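Local coordinates for protein iota-carrageenase (PDB 1H80) that hydrolyses the beta-1,4 linkages inside iota-carrageenan, a sulfated galactan of red algal cell walls, with inversion of the anomeric configuration, at residues Asp152-Ala158 and Asn186-Tyr191; Asp93-His97 and Asp129-Ala133; Cys242-Ala248 and Val266-Cys271. One frame throughout, in Å; residues are numbered along the deposited sequence. Where two conformers were deposited one is given.

The contacts follow one another along the chain in the order 2, 1, 3, each joining adjacent coils of the parallel beta-helix. Contact 2 lies where strands 97-102 and 132-141 begin to pair, contact 1 in the loops that follow strands 143-151 and 177-185, and contact 3 at the ends of 231-243 and 261-269. Contacts 2 and 1 have centres 12 Å apart: Ile156 N probably hydrogen-bonds Lys130 O, and Leu132 O joins three ligands from 152-158 on a sodium ion. Contact 3 is centred 15 Å from contact 1, touching it where Leu246 meets Phe189, and 26 Å from contact 2. The ion joins contact 2 to contact 1, whereas a disulfide closes contact 3 within itself.

Contact 1: Asp152-Ala158 and Asn186-Tyr191; sequences DNKTIFA and NALFGY. With NA (sodium ion), chain H.
Tyr191 lays one ring face against the backbone of Ile156 and Phe157, and this is the tight part of the contact. Phe157 N stands 3.2 Å above the ring plane, over its centre, and Ile156 CA makes a CH-pi contact with the same face. The two side-chain branches of Ile156 divide the work: CG2 reaches Tyr191 CZ at 3.6 Å, while CD1 packs on Leu188 CD2, which sits at the ring edge. With an alanine in place of Tyr191 the Ile156-Phe157 peptide would probably lose its aromatic cover, beside the two carbonyls that bind the sodium ion. Farther along, the contact is polar. Asn186 O accepts from Lys154 N at 3.0 Å, and Lys154 bends at its last torsion (chi4 67°) to bring NZ within 2.8 Å of Asn186 OD1, on a lone pair in the carbonyl plane. That ammonium also bonds Trp462 O, with a cation-pi contact to the Trp462 ring. The loose, solvent side is exposed Asn153, whose OD1 stays 4.1 Å from Asn186 ND2, and water 2, bridging Asp152 O and Asn186 ND2. The segments are corresponding loops of neighbouring coils, after strands 143-151 and 177-185, with helix 459-463 beside their polar end.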
loop_
_atom_site.group_PDB
_atom_site.type_symbol
_atom_site.label_atom_id
_atom_site.label_comp_id
_atom_site.label_asym_id
_atom_site.label_seq_id
_atom_site.Cartn_x
_atom_site.Cartn_y
_atom_site.Cartn_z
ATOM N N ASP A 152 -7.522 -9.454 -6.513
ATOM C CA ASP A 152 -7.781 -9.608 -5.091
ATOM C C ASP A 152 -9.234 -9.996 -4.862
ATOM O O ASP A 152 -10.045 -10.016 -5.791
ATOM C CB ASP A 152 -7.485 -8.284 -4.381
ATOM C CG ASP A 152 -7.124 -8.459 -2.920
ATOM O OD1 ASP A 152 -7.403 -9.529 -2.338
ATOM O OD2 ASP A 152 -6.562 -7.502 -2.349
ATOM N N ASN A 153 -9.547 -10.319 -3.614
ATOM C CA ASN A 153 -10.901 -10.674 -3.221
ATOM C C ASN A 153 -11.092 -10.063 -1.843
ATOM O O ASN A 153 -11.493 -10.729 -0.890
ATOM C CB ASN A 153 -11.068 -12.193 -3.170
ATOM C CG ASN A 153 -12.493 -12.605 -2.877
ATOM O OD1 ASN A 153 -13.438 -12.028 -3.416
ATOM N ND2 ASN A 153 -12.657 -13.611 -2.029
ATOM N N LYS A 154 -10.778 -8.774 -1.760
ATOM C CA LYS A 154 -10.874 -8.018 -0.524
ATOM C C LYS A 154 -10.202 -8.734 0.638
ATOM O O LYS A 154 -10.763 -8.850 1.726
ATOM C CB LYS A 154 -12.338 -7.714 -0.192
ATOM C CG LYS A 154 -12.999 -6.774 -1.187
ATOM C CD LYS A 154 -14.290 -6.200 -0.622
ATOM C CE LYS A 154 -14.972 -5.270 -1.612
ATOM N NZ LYS A 154 -15.458 -6.012 -2.810
ATOM N N THR A 155 -8.987 -9.215 0.401
ATOM C CA THR A 155 -8.238 -9.897 1.445
ATOM C C THR A 155 -7.634 -8.878 2.402
ATOM O O THR A 155 -7.521 -7.692 2.081
ATOM C CB THR A 155 -7.074 -10.722 0.866
ATOM O OG1 THR A 155 -6.179 -9.849 0.164
ATOM C CG2 THR A 155 -7.589 -11.791 -0.074
ATOM N N ILE A 156 -7.255 -9.351 3.583
ATOM C CA ILE A 156 -6.615 -8.502 4.572
ATOM C C ILE A 156 -5.184 -8.312 4.070
ATOM O O ILE A 156 -4.683 -9.145 3.309
ATOM C CB ILE A 156 -6.577 -9.194 5.954
ATOM C CG1 ILE A 156 -8.000 -9.528 6.409
ATOM C CG2 ILE A 156 -5.868 -8.309 6.964
ATOM C CD1 ILE A 156 -8.923 -8.325 6.523
ATOM N N PHE A 157 -4.550 -7.216 4.481
ATOM C CA PHE A 157 -3.170 -6.887 4.110
ATOM C C PHE A 157 -2.989 -6.297 2.725
ATOM O O PHE A 157 -3.618 -6.732 1.759
ATOM C CB PHE A 157 -2.265 -8.121 4.211
ATOM C CG PHE A 157 -2.141 -8.664 5.599
ATOM C CD1 PHE A 157 -1.443 -7.961 6.572
ATOM C CD2 PHE A 157 -2.754 -9.858 5.943
ATOM C CE1 PHE A 157 -1.359 -8.442 7.876
ATOM C CE2 PHE A 157 -2.678 -10.350 7.243
ATOM C CZ PHE A 157 -1.980 -9.639 8.212
ATOM N N ALA A 158 -2.119 -5.296 2.640
ATOM C CA ALA A 158 -1.801 -4.690 1.360
ATOM C C ALA A 158 -1.030 -5.786 0.636
ATOM O O ALA A 158 -0.427 -6.651 1.271
ATOM C CB ALA A 158 -0.920 -3.467 1.556
ATOM N N ASN A 186 -10.132 -5.146 -7.018
ATOM C CA ASN A 186 -10.967 -5.481 -5.872
ATOM C C ASN A 186 -10.254 -5.590 -4.525
ATOM O O ASN A 186 -10.320 -6.618 -3.851
ATOM C CB ASN A 186 -11.730 -6.776 -6.176
ATOM C CG ASN A 186 -12.898 -6.995 -5.236
ATOM O OD1 ASN A 186 -13.489 -6.039 -4.738
ATOM N ND2 ASN A 186 -13.247 -8.257 -5.001
ATOM N N ALA A 187 -9.586 -4.514 -4.127
ATOM C CA ALA A 187 -8.885 -4.478 -2.848
ATOM C C ALA A 187 -9.847 -4.060 -1.737
ATOM O O ALA A 187 -10.834 -3.360 -1.988
ATOM C CB ALA A 187 -7.727 -3.490 -2.917
ATOM N N LEU A 188 -9.560 -4.498 -0.517
ATOM C CA LEU A 188 -10.376 -4.138 0.639
ATOM C C LEU A 188 -10.014 -2.699 0.999
ATOM O O LEU A 188 -8.848 -2.308 0.913
ATOM C CB LEU A 188 -10.066 -5.075 1.807
ATOM C CG LEU A 188 -10.829 -4.877 3.116
ATOM C CD1 LEU A 188 -12.332 -4.974 2.883
ATOM C CD2 LEU A 188 -10.369 -5.936 4.106
ATOM N N PHE A 189 -11.002 -1.915 1.416
ATOM C CA PHE A 189 -10.772 -0.509 1.735
ATOM C C PHE A 189 -9.623 -0.207 2.690
ATOM O O PHE A 189 -8.940 0.802 2.532
ATOM C CB PHE A 189 -12.052 0.131 2.295
ATOM C CG PHE A 189 -12.458 -0.394 3.643
ATOM C CD1 PHE A 189 -13.198 -1.569 3.757
ATOM C CD2 PHE A 189 -12.095 0.285 4.803
ATOM C CE1 PHE A 189 -13.570 -2.059 5.007
ATOM C CE2 PHE A 189 -12.463 -0.199 6.062
ATOM C CZ PHE A 189 -13.202 -1.374 6.161
ATOM N N GLY A 190 -9.416 -1.070 3.677
ATOM C CA GLY A 190 -8.366 -0.835 4.651
ATOM C C GLY A 190 -6.971 -1.169 4.172
ATOM O O GLY A 190 -5.997 -0.977 4.902
ATOM N N TYR A 191 -6.863 -1.651 2.945
ATOM C CA TYR A 191 -5.563 -2.020 2.430
ATOM C C TYR A 191 -5.287 -1.475 1.044
ATOM O O TYR A 191 -5.455 -0.285 0.811
ATOM C CB TYR A 191 -5.421 -3.539 2.498
ATOM C CG TYR A 191 -5.602 -4.021 3.920
ATOM C CD1 TYR A 191 -4.558 -3.935 4.836
ATOM C CD2 TYR A 191 -6.843 -4.466 4.375
ATOM C CE1 TYR A 191 -4.740 -4.273 6.175
ATOM C CE2 TYR A 191 -7.037 -4.810 5.717
ATOM C CZ TYR A 191 -5.979 -4.707 6.607
ATOM O OH TYR A 191 -6.150 -5.030 7.934
HETATM NA NA NA H . -4.162 -8.847 1.028
HETATM O O HOH W 1 -7.443 -6.292 -0.222
HETATM O O HOH W 2 -12.654 -10.401 -6.562
HETATM O O HOH W 3 -3.901 -8.234 -1.308
#

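Contact 2: Asp93-His97 and Asp129-Ala133; sequences DGKNH and DKNLA. With NA (sodium ion), chain H.
The His97 imidazole is met at its edge by two carboxylates, Asp129 from across the contact and Asp93 from its own segment, while Lys95 O lies 3.2 Å above one face, over the ring centre. His97 CG is anti to the carbonyl carbon (chi1 -58°), which places the ring between these acids. ND1 gives a short, straight bond of 2.5 Å to Asp129 OD2 (172° at the hydrogen), received on the syn lone pair and almost in the ring plane. Ring and carboxylate nevertheless stand nearly perpendicular, 86° apart. NE2 donates to Asp93 OD2 at 3.1 Å and more weakly to OD1. With both nitrogens acting as donors between two acids, the ring is probably protonated and its rotation fixed. Each acid is itself held by the backbone in an Asx turn: Asp93 OD1 takes Lys95 N, and Asp129 OD1 takes Asn131 N, in both cases from above the carboxylate plane.

Water 5 lies between the OD1 atoms of Asn96 and Asn131, within hydrogen-bonding distance of each. Water 4 donates to Lys95 O and Asp129 OD1 and accepts from Asn131 ND2, so solvent bridges the outer part of the contact. Lys130 NZ folds back to bond Asn131 OD1 at 2.8 Å.

In the backbone, His97 N donates to Asn131 O, and His97 O accepts from Ala133 N at 3.0 Å; together they form a parallel bridge between His97 and Leu132. Leu132 CD2 packs on His97 CB at 4.0 Å, on the same side of the sheet. Leu132 O binds the sodium ion at 2.2 Å; the other protein ligands of the ion come from Thr155, Ile156 and Phe157. Equivalent strands of consecutive coils, 97-102 and 132-141, here begin to pair in register, the parallel stacking characteristic of a beta-helix.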
loop_
_atom_site.group_PDB
_atom_site.type_symbol
_atom_site.label_atom_id
_atom_site.label_comp_id
_atom_site.label_asym_id
_atom_site.label_seq_id
_atom_site.Cartn_x
_atom_site.Cartn_y
_atom_site.Cartn_z
ATOM N N ASP A 93 -3.490 -23.043 8.724
ATOM C CA ASP A 93 -2.956 -22.762 10.053
ATOM C C ASP A 93 -3.551 -21.479 10.635
ATOM O O ASP A 93 -3.412 -21.206 11.826
ATOM C CB ASP A 93 -1.427 -22.652 10.017
ATOM C CG ASP A 93 -0.941 -21.468 9.203
ATOM O OD1 ASP A 93 -1.752 -20.569 8.903
ATOM O OD2 ASP A 93 0.265 -21.431 8.874
ATOM N N GLY A 94 -4.205 -20.693 9.784
ATOM C CA GLY A 94 -4.822 -19.458 10.236
ATOM C C GLY A 94 -3.891 -18.275 10.444
ATOM O O GLY A 94 -4.332 -17.211 10.881
ATOM N N LYS A 95 -2.609 -18.446 10.135
ATOM C CA LYS A 95 -1.641 -17.364 10.302
ATOM C C LYS A 95 -1.631 -16.441 9.093
ATOM O O LYS A 95 -2.265 -16.726 8.077
ATOM C CB LYS A 95 -0.234 -17.928 10.502
ATOM C CG LYS A 95 -0.066 -18.795 11.734
ATOM C CD LYS A 95 1.378 -19.246 11.873
ATOM C CE LYS A 95 1.571 -20.146 13.082
ATOM N NZ LYS A 95 2.996 -20.558 13.224
ATOM N N ASN A 96 -0.911 -15.330 9.208
ATOM C CA ASN A 96 -0.808 -14.385 8.106
ATOM C C ASN A 96 0.138 -14.994 7.087
ATOM O O ASN A 96 1.257 -15.391 7.419
ATOM C CB ASN A 96 -0.275 -13.040 8.596
ATOM C CG ASN A 96 -1.157 -12.428 9.660
ATOM O OD1 ASN A 96 -2.380 -12.548 9.605
ATOM N ND2 ASN A 96 -0.544 -11.756 10.628
ATOM N N HIS A 97 -0.318 -15.072 5.846
ATOM C CA HIS A 97 0.480 -15.679 4.798
ATOM C C HIS A 97 0.886 -14.738 3.684
ATOM O O HIS A 97 0.231 -13.730 3.426
ATOM C CB HIS A 97 -0.293 -16.848 4.196
ATOM C CG HIS A 97 -0.671 -17.896 5.195
ATOM N ND1 HIS A 97 -1.886 -18.544 5.166
ATOM C CD2 HIS A 97 0.009 -18.418 6.242
ATOM C CE1 HIS A 97 -1.940 -19.420 6.152
ATOM N NE2 HIS A 97 -0.801 -19.363 6.821
ATOM N N ASP A 129 -8.271 -18.342 1.877
ATOM C CA ASP A 129 -7.411 -17.634 2.817
ATOM C C ASP A 129 -7.640 -16.129 2.681
ATOM O O ASP A 129 -7.483 -15.573 1.595
ATOM C CB ASP A 129 -5.948 -17.960 2.504
ATOM C CG ASP A 129 -5.007 -17.605 3.636
ATOM O OD1 ASP A 129 -5.377 -16.792 4.511
ATOM O OD2 ASP A 129 -3.878 -18.139 3.640
ATOM N N LYS A 130 -8.011 -15.468 3.773
ATOM C CA LYS A 130 -8.249 -14.031 3.720
ATOM C C LYS A 130 -7.032 -13.221 4.168
ATOM O O LYS A 130 -6.973 -12.015 3.952
ATOM C CB LYS A 130 -9.455 -13.652 4.585
ATOM C CG LYS A 130 -9.199 -13.738 6.076
ATOM C CD LYS A 130 -10.364 -13.165 6.867
ATOM C CE LYS A 130 -10.050 -13.138 8.353
ATOM N NZ LYS A 130 -8.838 -12.319 8.635
ATOM N N ASN A 131 -6.066 -13.885 4.794
ATOM C CA ASN A 131 -4.861 -13.212 5.273
ATOM C C ASN A 131 -3.727 -13.438 4.287
ATOM O O ASN A 131 -2.830 -14.243 4.535
ATOM C CB ASN A 131 -4.482 -13.761 6.642
ATOM C CG ASN A 131 -5.619 -13.659 7.629
ATOM O OD1 ASN A 131 -6.176 -12.581 7.828
ATOM N ND2 ASN A 131 -5.977 -14.778 8.250
ATOM N N LEU A 132 -3.770 -12.710 3.176
ATOM C CA LEU A 132 -2.775 -12.863 2.123
ATOM C C LEU A 132 -2.116 -11.589 1.617
ATOM O O LEU A 132 -2.777 -10.583 1.386
ATOM C CB LEU A 132 -3.414 -13.548 0.916
ATOM C CG LEU A 132 -3.887 -14.995 1.020
ATOM C CD1 LEU A 132 -4.752 -15.333 -0.185
ATOM C CD2 LEU A 132 -2.677 -15.913 1.096
ATOM N N ALA A 133 -0.803 -11.660 1.439
ATOM C CA ALA A 133 -0.028 -10.562 0.876
ATOM C C ALA A 133 0.768 -11.243 -0.232
ATOM O O ALA A 133 1.053 -12.439 -0.146
ATOM C CB ALA A 133 0.909 -9.970 1.915
HETATM NA NA NA H . -4.162 -8.847 1.028
HETATM O O HOH W 4 -4.737 -17.536 7.115
HETATM O O HOH W 5 -4.840 -11.378 9.838
HETATM O O HOH W 3 -3.901 -8.234 -1.308
#

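Contact 3: Cys242-Ala248 and Val266-Cys271; sequences CSKGLAA and VSSVSC
Cys242 and Cys271 are joined by a disulfide between neighbouring coils. From Cys242 the side chain starts at CB, 4.3 Å from Ser268 CB on the same side of the sheet. Its tip, SG, is swung opposite the backbone nitrogen (chi1 163°) and bonds Cys271 SG at 2.0 Å, with a torsion of -109° about the S-S bond. Beyond it, Cys271 CB lies 3.4 Å from Gly245 O.

The strands beside the bridge pair in parallel. Cys242 N donates to Ser267 O, Val269 N to Cys242 O at 2.9 Å, and Lys244 N to Val269 O, while Ser243 CA adds a CA-H...O contact to Val269 O. At the corner of the chain, Ala248 CB packs on Val266 CG1 at 3.6 Å. Ser270 OG bonds the backbone of Asn363, extending the connections beyond the pair. Chemically, a buried covalent bond between the end of strand 231-243 and the residue two past strand 261-269 is added to their hydrogen-bond ladder, which limits how far these strand ends can separate as long as the bond is not reduced.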
loop_
_atom_site.group_PDB
_atom_site.type_symbol
_atom_site.label_atom_id
_atom_site.label_comp_id
_atom_site.label_asym_id
_atom_site.label_seq_id
_atom_site.Cartn_x
_atom_site.Cartn_y
_atom_site.Cartn_z
ATOM N N CYS A 242 -5.679 5.496 -8.411
ATOM C CA CYS A 242 -6.708 4.890 -7.584
ATOM C C CYS A 242 -8.024 4.864 -8.370
ATOM O O CYS A 242 -8.269 5.723 -9.213
ATOM C CB CYS A 242 -6.913 5.698 -6.284
ATOM S SG CYS A 242 -8.509 5.261 -5.514
ATOM N N SER A 243 -8.850 3.854 -8.115
ATOM C CA SER A 243 -10.159 3.751 -8.749
ATOM C C SER A 243 -11.083 3.090 -7.737
ATOM O O SER A 243 -10.734 2.073 -7.138
ATOM C CB SER A 243 -10.099 2.932 -10.048
ATOM O OG SER A 243 -9.676 1.602 -9.821
ATOM N N LYS A 244 -12.250 3.693 -7.526
ATOM C CA LYS A 244 -13.228 3.173 -6.575
ATOM C C LYS A 244 -12.614 2.873 -5.212
ATOM O O LYS A 244 -12.949 1.875 -4.574
ATOM C CB LYS A 244 -13.884 1.909 -7.136
ATOM C CG LYS A 244 -14.569 2.127 -8.474
ATOM C CD LYS A 244 -15.229 0.845 -8.960
ATOM C CE LYS A 244 -15.912 1.053 -10.302
ATOM N NZ LYS A 244 -16.561 -0.196 -10.793
ATOM N N GLY A 245 -11.723 3.748 -4.759
ATOM C CA GLY A 245 -11.088 3.529 -3.474
ATOM C C GLY A 245 -11.031 4.765 -2.602
ATOM O O GLY A 245 -11.791 5.714 -2.791
ATOM N N LEU A 246 -10.116 4.746 -1.640
ATOM C CA LEU A 246 -9.938 5.860 -0.718
ATOM C C LEU A 246 -9.074 6.957 -1.319
ATOM O O LEU A 246 -9.460 8.124 -1.335
ATOM C CB LEU A 246 -9.293 5.371 0.581
ATOM C CG LEU A 246 -10.100 4.436 1.480
ATOM C CD1 LEU A 246 -9.226 3.978 2.641
ATOM C CD2 LEU A 246 -11.336 5.155 1.999
ATOM N N ALA A 247 -7.896 6.576 -1.805
ATOM C CA ALA A 247 -6.965 7.530 -2.390
ATOM C C ALA A 247 -5.868 6.795 -3.138
ATOM O O ALA A 247 -5.645 5.609 -2.917
ATOM C CB ALA A 247 -6.345 8.384 -1.297
ATOM N N ALA A 248 -5.189 7.507 -4.028
ATOM C CA ALA A 248 -4.097 6.917 -4.787
ATOM C C ALA A 248 -2.856 6.962 -3.912
ATOM O O ALA A 248 -2.104 5.998 -3.819
ATOM C CB ALA A 248 -3.862 7.708 -6.065
ATOM N N VAL A 266 -0.315 11.823 -10.114
ATOM C CA VAL A 266 -1.246 11.059 -9.297
ATOM C C VAL A 266 -2.625 11.247 -9.901
ATOM O O VAL A 266 -3.023 12.366 -10.209
ATOM C CB VAL A 266 -1.259 11.577 -7.845
ATOM C CG1 VAL A 266 -2.284 10.812 -7.018
ATOM C CG2 VAL A 266 0.126 11.450 -7.243
ATOM N N SER A 267 -3.354 10.158 -10.089
ATOM C CA SER A 267 -4.681 10.279 -10.661
ATOM C C SER A 267 -5.647 9.339 -9.979
ATOM O O SER A 267 -5.285 8.238 -9.565
ATOM C CB SER A 267 -4.647 9.990 -12.160
ATOM O OG SER A 267 -4.258 8.655 -12.401
ATOM N N SER A 268 -6.884 9.792 -9.854
ATOM C CA SER A 268 -7.908 8.992 -9.218
ATOM C C SER A 268 -9.191 9.066 -10.015
ATOM O O SER A 268 -9.459 10.065 -10.682
ATOM C CB SER A 268 -8.166 9.505 -7.801
ATOM O OG SER A 268 -8.689 10.816 -7.796
ATOM N N VAL A 269 -9.966 7.991 -9.959
ATOM C CA VAL A 269 -11.251 7.936 -10.633
ATOM C C VAL A 269 -12.219 7.355 -9.623
ATOM O O VAL A 269 -12.083 6.210 -9.199
ATOM C CB VAL A 269 -11.223 7.041 -11.885
ATOM C CG1 VAL A 269 -12.608 7.016 -12.525
ATOM C CG2 VAL A 269 -10.195 7.571 -12.880
ATOM N N SER A 270 -13.185 8.166 -9.220
ATOM C CA SER A 270 -14.170 7.741 -8.247
ATOM C C SER A 270 -13.529 7.303 -6.918
ATOM O O SER A 270 -13.895 6.267 -6.377
ATOM C CB SER A 270 -15.019 6.600 -8.825
ATOM O OG SER A 270 -16.113 6.287 -7.982
ATOM N N CYS A 271 -12.557 8.068 -6.410
ATOM C CA CYS A 271 -11.948 7.756 -5.103
ATOM C C CYS A 271 -12.336 8.864 -4.147
ATOM O O CYS A 271 -12.846 9.911 -4.568
ATOM C CB CYS A 271 -10.409 7.668 -5.155
ATOM S SG CYS A 271 -9.890 6.467 -6.404
#